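PDB 1WE1: heme oxygenase 1, which binds heme and, as in related heme oxygenases, uses oxygen and electrons to open its ring, giving biliverdin IXalpha, carbon monoxide and free iron. Local coordinates for residues Asn37-Leu42 / Gln85-Ser90; Asn45-Tyr50 / Asn75-Leu80; His63-His68 / Asn176-Asp181. All coordinates share one frame; numbering follows the deposited sequence.

Contact 1 of 3, residues Asn37-Leu42 / Gln85-Ser90; sequences NSYRKL and QFYYGS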
loop_
_atom_site.group_PDB
_atom_site.type_symbol
_atom_site.label_atom_id
_atom_site.label_comp_id
_atom_site.label_asym_id
_atom_site.label_seq_id
_atom_site.Cartn_x
_atom_site.Cartn_y
_atom_site.Cartn_z
ATOM N N ASN A 37 -14.915 -2.805 -10.448
ATOM C CA ASN A 37 -14.026 -3.519 -11.361
ATOM C C ASN A 37 -12.583 -3.057 -11.465
ATOM O O ASN A 37 -11.677 -3.885 -11.511
ATOM C CB ASN A 37 -14.654 -3.601 -12.749
ATOM C CG ASN A 37 -15.949 -4.367 -12.734
ATOM O OD1 ASN A 37 -16.007 -5.503 -12.249
ATOM N ND2 ASN A 37 -17.005 -3.752 -13.251
ATOM N N SER A 38 -12.347 -1.753 -11.512
ATOM C CA SER A 38 -10.974 -1.291 -11.595
ATOM C C SER A 38 -10.312 -1.407 -10.208
ATOM O O SER A 38 -9.203 -1.923 -10.092
ATOM C CB SER A 38 -10.924 0.147 -12.130
ATOM O OG SER A 38 -11.773 1.011 -11.400
ATOM N N TYR A 39 -11.014 -0.974 -9.164
ATOM C CA TYR A 39 -10.492 -1.031 -7.797
ATOM C C TYR A 39 -10.192 -2.461 -7.375
ATOM O O TYR A 39 -9.364 -2.715 -6.517
ATOM C CB TYR A 39 -11.503 -0.397 -6.833
ATOM C CG TYR A 39 -11.177 -0.558 -5.361
ATOM C CD1 TYR A 39 -11.563 -1.701 -4.659
ATOM C CD2 TYR A 39 -10.464 0.430 -4.671
ATOM C CE1 TYR A 39 -11.244 -1.860 -3.308
ATOM C CE2 TYR A 39 -10.141 0.282 -3.322
ATOM C CZ TYR A 39 -10.532 -0.861 -2.649
ATOM O OH TYR A 39 -10.207 -1.007 -1.325
ATOM N N ARG A 40 -10.882 -3.397 -7.997
ATOM C CA ARG A 40 -10.726 -4.814 -7.712
ATOM C C ARG A 40 -9.343 -5.284 -8.187
ATOM O O ARG A 40 -8.721 -6.165 -7.589
ATOM C CB ARG A 40 -11.842 -5.570 -8.455
ATOM C CG ARG A 40 -11.997 -7.017 -8.092
ATOM C CD ARG A 40 -13.293 -7.599 -8.627
ATOM N NE ARG A 40 -13.335 -7.740 -10.076
ATOM C CZ ARG A 40 -14.092 -8.647 -10.694
ATOM N NH1 ARG A 40 -14.847 -9.470 -9.975
ATOM N NH2 ARG A 40 -14.104 -8.740 -12.019
ATOM N N LYS A 41 -8.870 -4.684 -9.276
ATOM C CA LYS A 41 -7.579 -5.040 -9.836
ATOM C C LYS A 41 -6.442 -4.471 -8.996
ATOM O O LYS A 41 -5.349 -5.045 -8.930
ATOM C CB LYS A 41 -7.494 -4.555 -11.287
ATOM C CG LYS A 41 -8.552 -5.198 -12.184
ATOM C CD LYS A 41 -8.265 -5.038 -13.681
ATOM C CE LYS A 41 -9.218 -5.919 -14.499
ATOM N NZ LYS A 41 -8.805 -6.143 -15.920
ATOM N N LEU A 42 -6.709 -3.344 -8.343
ATOM C CA LEU A 42 -5.723 -2.716 -7.480
ATOM C C LEU A 42 -5.506 -3.639 -6.289
ATOM O O LEU A 42 -4.374 -3.904 -5.888
ATOM C CB LEU A 42 -6.231 -1.364 -6.996
ATOM C CG LEU A 42 -5.214 -0.551 -6.200
ATOM C CD1 LEU A 42 -4.053 -0.198 -7.113
ATOM C CD2 LEU A 42 -5.873 0.712 -5.651
ATOM N N GLN A 85 -11.877 -12.230 -1.912
ATOM C CA GLN A 85 -12.996 -13.147 -1.767
ATOM C C GLN A 85 -14.291 -12.377 -2.025
ATOM O O GLN A 85 -15.174 -12.846 -2.739
ATOM C CB GLN A 85 -13.011 -13.717 -0.346
ATOM C CG GLN A 85 -14.261 -14.511 0.001
ATOM C CD GLN A 85 -14.079 -15.996 -0.187
ATOM O OE1 GLN A 85 -13.982 -16.487 -1.309
ATOM N NE2 GLN A 85 -14.025 -16.727 0.920
ATOM N N PHE A 86 -14.386 -11.189 -1.441
ATOM C CA PHE A 86 -15.555 -10.340 -1.584
ATOM C C PHE A 86 -15.752 -9.787 -3.008
ATOM O O PHE A 86 -16.868 -9.802 -3.538
ATOM C CB PHE A 86 -15.471 -9.182 -0.584
ATOM C CG PHE A 86 -16.559 -8.161 -0.754
ATOM C CD1 PHE A 86 -17.840 -8.399 -0.256
ATOM C CD2 PHE A 86 -16.322 -6.995 -1.472
ATOM C CE1 PHE A 86 -18.879 -7.488 -0.477
ATOM C CE2 PHE A 86 -17.347 -6.079 -1.699
ATOM C CZ PHE A 86 -18.634 -6.329 -1.201
ATOM N N TYR A 87 -14.682 -9.298 -3.626
ATOM C CA TYR A 87 -14.773 -8.739 -4.969
ATOM C C TYR A 87 -14.792 -9.777 -6.082
ATOM O O TYR A 87 -15.371 -9.540 -7.141
ATOM C CB TYR A 87 -13.620 -7.768 -5.207
ATOM C CG TYR A 87 -13.739 -6.519 -4.387
ATOM C CD1 TYR A 87 -12.959 -6.328 -3.255
ATOM C CD2 TYR A 87 -14.680 -5.556 -4.706
ATOM C CE1 TYR A 87 -13.120 -5.206 -2.459
ATOM C CE2 TYR A 87 -14.856 -4.437 -3.921
ATOM C CZ TYR A 87 -14.073 -4.260 -2.796
ATOM O OH TYR A 87 -14.248 -3.131 -2.022
ATOM N N TYR A 88 -14.161 -10.923 -5.843
ATOM C CA TYR A 88 -14.095 -11.982 -6.845
ATOM C C TYR A 88 -14.928 -13.205 -6.518
ATOM O O TYR A 88 -15.347 -13.933 -7.424
ATOM C CB TYR A 88 -12.647 -12.424 -7.051
ATOM C CG TYR A 88 -11.838 -11.457 -7.874
ATOM C CD1 TYR A 88 -12.005 -11.376 -9.262
ATOM C CD2 TYR A 88 -10.921 -10.608 -7.267
ATOM C CE1 TYR A 88 -11.276 -10.470 -10.017
ATOM C CE2 TYR A 88 -10.191 -9.704 -8.008
ATOM C CZ TYR A 88 -10.370 -9.633 -9.379
ATOM O OH TYR A 88 -9.651 -8.705 -10.089
ATOM N N GLY A 89 -15.147 -13.453 -5.233
ATOM C CA GLY A 89 -15.927 -14.611 -4.847
ATOM C C GLY A 89 -15.058 -15.821 -4.576
ATOM O O GLY A 89 -13.837 -15.770 -4.723
ATOM N N SER A 90 -15.697 -16.923 -4.195
ATOM C CA SER A 90 -15.008 -18.162 -3.865
ATOM C C SER A 90 -13.915 -18.639 -4.808
ATOM O O SER A 90 -12.945 -19.241 -4.357
ATOM C CB SER A 90 -16.030 -19.280 -3.669
ATOM O OG SER A 90 -16.826 -19.019 -2.528
#
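R40 reaches Y88 through two torsions: CG stands anti to the backbone N, and the bend at chi3 (69°) turns NE back above the tyrosine ring. The guanidinium lies flat on Y88, its plane within 10° of the ring plane and the two centres 4.1 Å apart. The overlap is displaced toward the CE1 side, where R40 CZ comes within 3.4 Å of Y88 CE1. The aliphatic part shares the same face, with R40 CD 3.7 Å from the centroid of the Y88 ring in a CH-pi contact. The stack and the CH-pi contact thus share one face of the ring. While one face of the guanidinium is taken by Y88, its edge is used for hydrogen bonding: R40 NH1 donates to Y87 O at 2.9 Å, nearly straight at 162°, with the oxygen almost in the guanidinium plane. K36 NZ donates to the same oxygen. Two basic side chains from the first turns of helix 36-59 therefore meet a carbonyl in the last turn of helix 77-88, just before G89 departs from helical geometry with positive phi; both charges would be favoured by the negative end of that helix dipole. This joins two helices of the all-helical heme oxygenase fold. On the Y87 side, R40 CG packs 3.4 Å from Y87 CB. Deeper in the protein, Y39 turns an edge toward the face of Y87 in an offset edge-to-face pair, ring centroids 5.6 Å apart, with Y39 CE1 3.5 Å from Y87 OH. Both hydroxyls are engaged elsewhere, Y39 OH with Y156 OH and Y87 OH with G152 O.

Contact 2 of 3, residues Asn45-Tyr50 / Asn75-Leu80; sequences NLYFVY and NRKQSL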
loop_
_atom_site.group_PDB
_atom_site.type_symbol
_atom_site.label_atom_id
_atom_site.label_comp_id
_atom_site.label_asym_id
_atom_site.label_seq_id
_atom_site.Cartn_x
_atom_site.Cartn_y
_atom_site.Cartn_z
ATOM N N ASN A 45 -3.358 -6.493 -7.156
ATOM C CA ASN A 45 -1.944 -6.143 -7.168
ATOM C C ASN A 45 -1.348 -6.019 -5.755
ATOM O O ASN A 45 -0.371 -6.702 -5.426
ATOM C CB ASN A 45 -1.713 -4.855 -7.947
ATOM C CG ASN A 45 -1.683 -5.084 -9.452
ATOM O OD1 ASN A 45 -1.370 -6.180 -9.933
ATOM N ND2 ASN A 45 -1.986 -4.039 -10.202
ATOM N N LEU A 46 -1.929 -5.167 -4.914
ATOM C CA LEU A 46 -1.409 -5.012 -3.562
ATOM C C LEU A 46 -1.301 -6.373 -2.890
ATOM O O LEU A 46 -0.378 -6.627 -2.126
ATOM C CB LEU A 46 -2.307 -4.091 -2.739
ATOM C CG LEU A 46 -2.370 -2.681 -3.319
ATOM C CD1 LEU A 46 -3.200 -1.782 -2.421
ATOM C CD2 LEU A 46 -0.960 -2.143 -3.449
ATOM N N TYR A 47 -2.244 -7.254 -3.192
ATOM C CA TYR A 47 -2.224 -8.589 -2.626
ATOM C C TYR A 47 -0.859 -9.250 -2.873
ATOM O O TYR A 47 -0.280 -9.836 -1.964
ATOM C CB TYR A 47 -3.338 -9.432 -3.254
ATOM C CG TYR A 47 -3.231 -10.899 -2.939
ATOM C CD1 TYR A 47 -3.440 -11.373 -1.650
ATOM C CD2 TYR A 47 -2.867 -11.810 -3.922
ATOM C CE1 TYR A 47 -3.284 -12.721 -1.351
ATOM C CE2 TYR A 47 -2.707 -13.160 -3.631
ATOM C CZ TYR A 47 -2.914 -13.608 -2.350
ATOM O OH TYR A 47 -2.737 -14.950 -2.064
ATOM N N PHE A 48 -0.341 -9.152 -4.098
ATOM C CA PHE A 48 0.953 -9.760 -4.419
ATOM C C PHE A 48 2.127 -8.995 -3.814
ATOM O O PHE A 48 3.104 -9.593 -3.367
ATOM C CB PHE A 48 1.140 -9.863 -5.936
ATOM C CG PHE A 48 0.106 -10.723 -6.611
ATOM C CD1 PHE A 48 -0.963 -10.148 -7.291
ATOM C CD2 PHE A 48 0.179 -12.115 -6.526
ATOM C CE1 PHE A 48 -1.946 -10.944 -7.875
ATOM C CE2 PHE A 48 -0.801 -12.924 -7.106
ATOM C CZ PHE A 48 -1.870 -12.337 -7.782
ATOM N N VAL A 49 2.028 -7.673 -3.792
ATOM C CA VAL A 49 3.102 -6.876 -3.238
ATOM C C VAL A 49 3.257 -7.145 -1.754
ATOM O O VAL A 49 4.367 -7.354 -1.275
ATOM C CB VAL A 49 2.852 -5.384 -3.449
ATOM C CG1 VAL A 49 3.993 -4.580 -2.804
ATOM C CG2 VAL A 49 2.741 -5.083 -4.950
ATOM N N TYR A 50 2.151 -7.138 -1.015
ATOM C CA TYR A 50 2.226 -7.401 0.420
ATOM C C TYR A 50 2.681 -8.814 0.686
ATOM O O TYR A 50 3.407 -9.057 1.637
ATOM C CB TYR A 50 0.884 -7.154 1.098
ATOM C CG TYR A 50 0.624 -5.697 1.367
ATOM C CD1 TYR A 50 1.059 -5.091 2.557
ATOM C CD2 TYR A 50 -0.050 -4.910 0.433
ATOM C CE1 TYR A 50 0.817 -3.728 2.801
ATOM C CE2 TYR A 50 -0.297 -3.552 0.673
ATOM C CZ TYR A 50 0.134 -2.974 1.851
ATOM O OH TYR A 50 -0.148 -1.652 2.082
ATOM N N ASN A 75 0.880 -6.956 9.058
ATOM C CA ASN A 75 0.567 -7.840 7.927
ATOM C C ASN A 75 -0.829 -7.672 7.291
ATOM O O ASN A 75 -1.864 -7.859 7.932
ATOM C CB ASN A 75 0.809 -9.309 8.321
ATOM C CG ASN A 75 2.300 -9.629 8.498
ATOM O OD1 ASN A 75 2.683 -10.772 8.745
ATOM N ND2 ASN A 75 3.139 -8.612 8.377
ATOM N N ARG A 76 -0.831 -7.312 6.012
ATOM C CA ARG A 76 -2.061 -7.087 5.262
ATOM C C ARG A 76 -2.457 -8.250 4.333
ATOM O O ARG A 76 -3.580 -8.291 3.847
ATOM C CB ARG A 76 -1.934 -5.812 4.404
ATOM C CG ARG A 76 -1.740 -4.486 5.149
ATOM C CD ARG A 76 -2.926 -4.122 6.052
ATOM N NE ARG A 76 -3.007 -5.004 7.212
ATOM C CZ ARG A 76 -4.063 -5.108 8.012
ATOM N NH1 ARG A 76 -5.152 -4.382 7.786
ATOM N NH2 ARG A 76 -4.035 -5.947 9.039
ATOM N N LYS A 77 -1.558 -9.195 4.086
ATOM C CA LYS A 77 -1.887 -10.269 3.155
ATOM C C LYS A 77 -3.254 -10.935 3.366
ATOM O O LYS A 77 -4.085 -10.955 2.451
ATOM C CB LYS A 77 -0.801 -11.342 3.147
ATOM C CG LYS A 77 -1.016 -12.340 2.031
ATOM C CD LYS A 77 -0.133 -13.553 2.190
ATOM C CE LYS A 77 -0.383 -14.553 1.068
ATOM N NZ LYS A 77 0.468 -15.762 1.281
ATOM N N GLN A 78 -3.480 -11.478 4.562
ATOM C CA GLN A 78 -4.738 -12.149 4.884
ATOM C C GLN A 78 -5.979 -11.262 4.711
ATOM O O GLN A 78 -6.969 -11.684 4.111
ATOM C CB GLN A 78 -4.698 -12.691 6.317
ATOM C CG GLN A 78 -3.636 -13.762 6.573
ATOM C CD GLN A 78 -2.212 -13.281 6.285
ATOM O OE1 GLN A 78 -1.862 -12.113 6.528
ATOM N NE2 GLN A 78 -1.377 -14.189 5.780
ATOM N N SER A 79 -5.933 -10.042 5.237
ATOM C CA SER A 79 -7.070 -9.138 5.123
ATOM C C SER A 79 -7.359 -8.852 3.656
ATOM O O SER A 79 -8.513 -8.698 3.259
ATOM C CB SER A 79 -6.798 -7.821 5.871
ATOM O OG SER A 79 -5.937 -6.956 5.141
ATOM N N LEU A 80 -6.300 -8.797 2.853
ATOM C CA LEU A 80 -6.411 -8.535 1.425
ATOM C C LEU A 80 -7.002 -9.765 0.718
ATOM O O LEU A 80 -7.670 -9.646 -0.322
ATOM C CB LEU A 80 -5.027 -8.191 0.874
ATOM C CG LEU A 80 -4.802 -6.935 0.018
ATOM C CD1 LEU A 80 -5.730 -5.800 0.392
ATOM C CD2 LEU A 80 -3.359 -6.513 0.191
#
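L80 drives a methyl, CD2, into the angle between L46, Y47 and Y50, and this is the tightly packed part of the contact. L80 CD2 lies 3.6 Å from Y47 N, so it presses on the backbone of the facing helix. The same methyl is 3.7 Å from Y50 CD2 and also touches L46 CB. The Y50 and L80 side chains cross at about a right angle. In Y50, chi1 (-80°) puts CG beside the backbone N. One face of its ring meets R76: R76 CB stands 3.9 Å from the ring centroid, 24° off the normal, in a CH-pi contact, and R76 CG follows at 3.6 Å from Y50 CE1. Pairing of Y47 with L80 and of Y50 with K77 as nearest residues shows that helices 36-59 and 77-88 run in opposite senses here, an antiparallel helix pair of the all-helical heme oxygenase fold, with the Y50 side chain about 8 Å from the bound heme. Several buried polar groups have partners: Y50 OH bonds to D131 and R127, and the R76 guanidinium turns away from the ring, NH2 donating to N75 O at 3.1 Å while NE reaches L74 O. E54 receives the backbone N-H groups of R76 and K77 at the start of helix 77-88. The flank formed by Y47 and K77 is looser, and solvent reaches it on the side of the partly exposed lysine. There L80 CB meets the Y47 ring edge only at 4.4 Å, from CD1, and K77 extends its chain obliquely across the tyrosine, K77 CE stopping 3.9 Å from Y47 OH, a hydroxyl bonded to E81.

Contact 3 of 3, residues His63-His68 / Asn176-Asp181; sequences HPILSH and NDLPID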
loop_
_atom_site.group_PDB
_atom_site.type_symbol
_atom_site.label_atom_id
_atom_site.label_comp_id
_atom_site.label_asym_id
_atom_site.label_seq_id
_atom_site.Cartn_x
_atom_site.Cartn_y
_atom_site.Cartn_z
ATOM N N HIS A 63 17.055 -9.915 11.920
ATOM C CA HIS A 63 18.148 -9.223 11.242
ATOM C C HIS A 63 18.536 -7.979 12.052
ATOM O O HIS A 63 17.691 -7.347 12.684
ATOM C CB HIS A 63 17.694 -8.861 9.819
ATOM C CG HIS A 63 18.643 -7.985 9.060
ATOM N ND1 HIS A 63 18.618 -6.607 9.148
ATOM C CD2 HIS A 63 19.610 -8.286 8.161
ATOM C CE1 HIS A 63 19.527 -6.100 8.335
ATOM N NE2 HIS A 63 20.144 -7.096 7.723
ATOM N N PRO A 64 19.832 -7.630 12.065
ATOM C CA PRO A 64 20.342 -6.466 12.801
ATOM C C PRO A 64 19.534 -5.174 12.645
ATOM O O PRO A 64 19.412 -4.393 13.596
ATOM C CB PRO A 64 21.766 -6.337 12.274
ATOM C CG PRO A 64 22.163 -7.769 12.119
ATOM C CD PRO A 64 20.941 -8.372 11.437
ATOM N N ILE A 65 18.985 -4.951 11.454
ATOM C CA ILE A 65 18.200 -3.747 11.193
ATOM C C ILE A 65 16.699 -3.986 11.139
ATOM O O ILE A 65 15.966 -3.471 11.975
ATOM C CB ILE A 65 18.638 -3.070 9.881
ATOM C CG1 ILE A 65 20.057 -2.517 10.037
ATOM C CG2 ILE A 65 17.667 -1.951 9.510
ATOM C CD1 ILE A 65 20.601 -1.859 8.777
ATOM N N LEU A 66 16.247 -4.771 10.163
ATOM C CA LEU A 66 14.819 -5.062 9.985
ATOM C C LEU A 66 14.045 -5.529 11.228
ATOM O O LEU A 66 12.851 -5.245 11.364
ATOM C CB LEU A 66 14.628 -6.079 8.847
ATOM C CG LEU A 66 14.599 -5.570 7.392
ATOM C CD1 LEU A 66 14.737 -4.056 7.331
ATOM C CD2 LEU A 66 15.709 -6.232 6.603
ATOM N N SER A 67 14.722 -6.235 12.127
ATOM C CA SER A 67 14.093 -6.737 13.350
ATOM C C SER A 67 13.440 -5.622 14.158
ATOM O O SER A 67 12.552 -5.873 14.972
ATOM C CB SER A 67 15.131 -7.439 14.233
ATOM O OG SER A 67 16.060 -6.507 14.773
ATOM N N HIS A 68 13.903 -4.397 13.934
ATOM C CA HIS A 68 13.394 -3.221 14.631
ATOM C C HIS A 68 12.035 -2.773 14.099
ATOM O O HIS A 68 11.224 -2.218 14.842
ATOM C CB HIS A 68 14.392 -2.060 14.511
ATOM C CG HIS A 68 15.655 -2.252 15.297
ATOM N ND1 HIS A 68 16.432 -3.388 15.202
ATOM C CD2 HIS A 68 16.290 -1.437 16.174
ATOM C CE1 HIS A 68 17.490 -3.264 15.985
ATOM N NE2 HIS A 68 17.426 -2.089 16.585
ATOM N N ASN A 176 13.553 5.614 14.315
ATOM C CA ASN A 176 14.515 6.547 14.892
ATOM C C ASN A 176 15.592 5.896 15.758
ATOM O O ASN A 176 16.540 6.561 16.179
ATOM C CB ASN A 176 13.782 7.614 15.705
ATOM C CG ASN A 176 12.919 8.506 14.839
ATOM O OD1 ASN A 176 13.405 9.148 13.904
ATOM N ND2 ASN A 176 11.626 8.550 15.141
ATOM N N ASP A 177 15.440 4.602 16.029
ATOM C CA ASP A 177 16.420 3.877 16.828
ATOM C C ASP A 177 17.114 2.831 15.966
ATOM O O ASP A 177 17.626 1.832 16.476
ATOM C CB ASP A 177 15.759 3.183 18.029
ATOM C CG ASP A 177 15.011 4.152 18.935
ATOM O OD1 ASP A 177 15.479 5.301 19.106
ATOM O OD2 ASP A 177 13.959 3.756 19.489
ATOM N N LEU A 178 17.133 3.065 14.658
ATOM C CA LEU A 178 17.760 2.137 13.719
ATOM C C LEU A 178 19.267 2.336 13.607
ATOM O O LEU A 178 19.746 3.457 13.428
ATOM C CB LEU A 178 17.124 2.282 12.331
ATOM C CG LEU A 178 16.117 1.214 11.894
ATOM C CD1 LEU A 178 15.162 0.883 13.025
ATOM C CD2 LEU A 178 15.365 1.715 10.671
ATOM N N PRO A 179 20.034 1.239 13.715
ATOM C CA PRO A 179 21.499 1.244 13.629
ATOM C C PRO A 179 22.025 1.484 12.212
ATOM O O PRO A 179 22.637 0.600 11.610
ATOM C CB PRO A 179 21.873 -0.137 14.160
ATOM C CG PRO A 179 20.717 -0.986 13.725
ATOM C CD PRO A 179 19.532 -0.109 14.045
ATOM N N ILE A 180 21.794 2.679 11.681
ATOM C CA ILE A 180 22.251 2.997 10.333
ATOM C C ILE A 180 22.943 4.356 10.263
ATOM O O ILE A 180 22.707 5.221 11.108
ATOM C CB ILE A 180 21.072 3.006 9.321
ATOM C CG1 ILE A 180 20.100 4.145 9.653
ATOM C CG2 ILE A 180 20.351 1.664 9.352
ATOM C CD1 ILE A 180 19.015 4.354 8.623
ATOM N N ASP A 181 23.794 4.536 9.253
ATOM C CA ASP A 181 24.499 5.801 9.072
ATOM C C ASP A 181 23.755 6.697 8.082
ATOM O O ASP A 181 23.200 6.222 7.094
ATOM C CB ASP A 181 25.945 5.565 8.592
ATOM C CG ASP A 181 26.020 4.920 7.212
ATOM O OD1 ASP A 181 25.359 5.420 6.278
ATOM O OD2 ASP A 181 26.758 3.921 7.053
#
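I65 and H68 meet L178, P179 and I180 mainly through carbon. The apolar contacts centre on I65, whose two branches part at CB. CG2, anti to the backbone N, faces L178 CG at 4.3 Å; the other branch passes P179, and its terminal CD1 reaches I180 CG2 at 3.6 Å, the isoleucines crossing at about a right angle. L178 in turn lays CD1 3.4 Å from H68 CB, the two side chains lying alongside with opposite headings. Behind this layer L178 and I180 also rest on L5 of helix 5-12, while I180 packs on helix 182-205.

One CH-pi contact adds to these. P179 CD stands over a face of the H68 imidazole, 4.1 Å from its centroid and 23° off the normal, displaced toward the rim near NE2; the groups approach tip to tip.

Hydrogen bonds are found within each segment. H68 ND1 donates to S67 OG at 3.2 Å, which helps fix the rotation of the imidazole presented to P179, and S67 OG in turn donates a hydrogen bond to H63 O at 2.8 Å. Opposite, I180 N bonds to L178 O at 2.8 Å and closes an inverse gamma turn centred on P179, projecting the proline ring toward 63-68. The contact joins the loop after helix 36-59 to the connection between helices 164-176 and 182-205.

With no hydrogen bond or salt bridge crossing it, this contact rests on apolar and CH-pi packing, much of it at the surface; its hydrogen bonds lie within the segments and probably help to fix their local conformations.

In the fold
From the N terminus the chain passes through three short helices before helix 36-59, which supplies 37-42 to contact 1 and then 45-50 to contact 2, and leaves it into the loop bearing 63-68. At 75-80, contact 2 closes the first and shortest loop; helix 77-88 runs on to 85-90, where contact 1 closes a longer one that encloses it. These two, centres 13 Å apart, pin the same helix pair at successive levels. Contact 3 closes much later, at 176-181, and crosses both others because 63-68 lies within their loops. Its centre is 37 Å from that of contact 1, on the opposite side of the molecule's centre, where it ties the loop between the paired helices to the 164-176/182-205 connection.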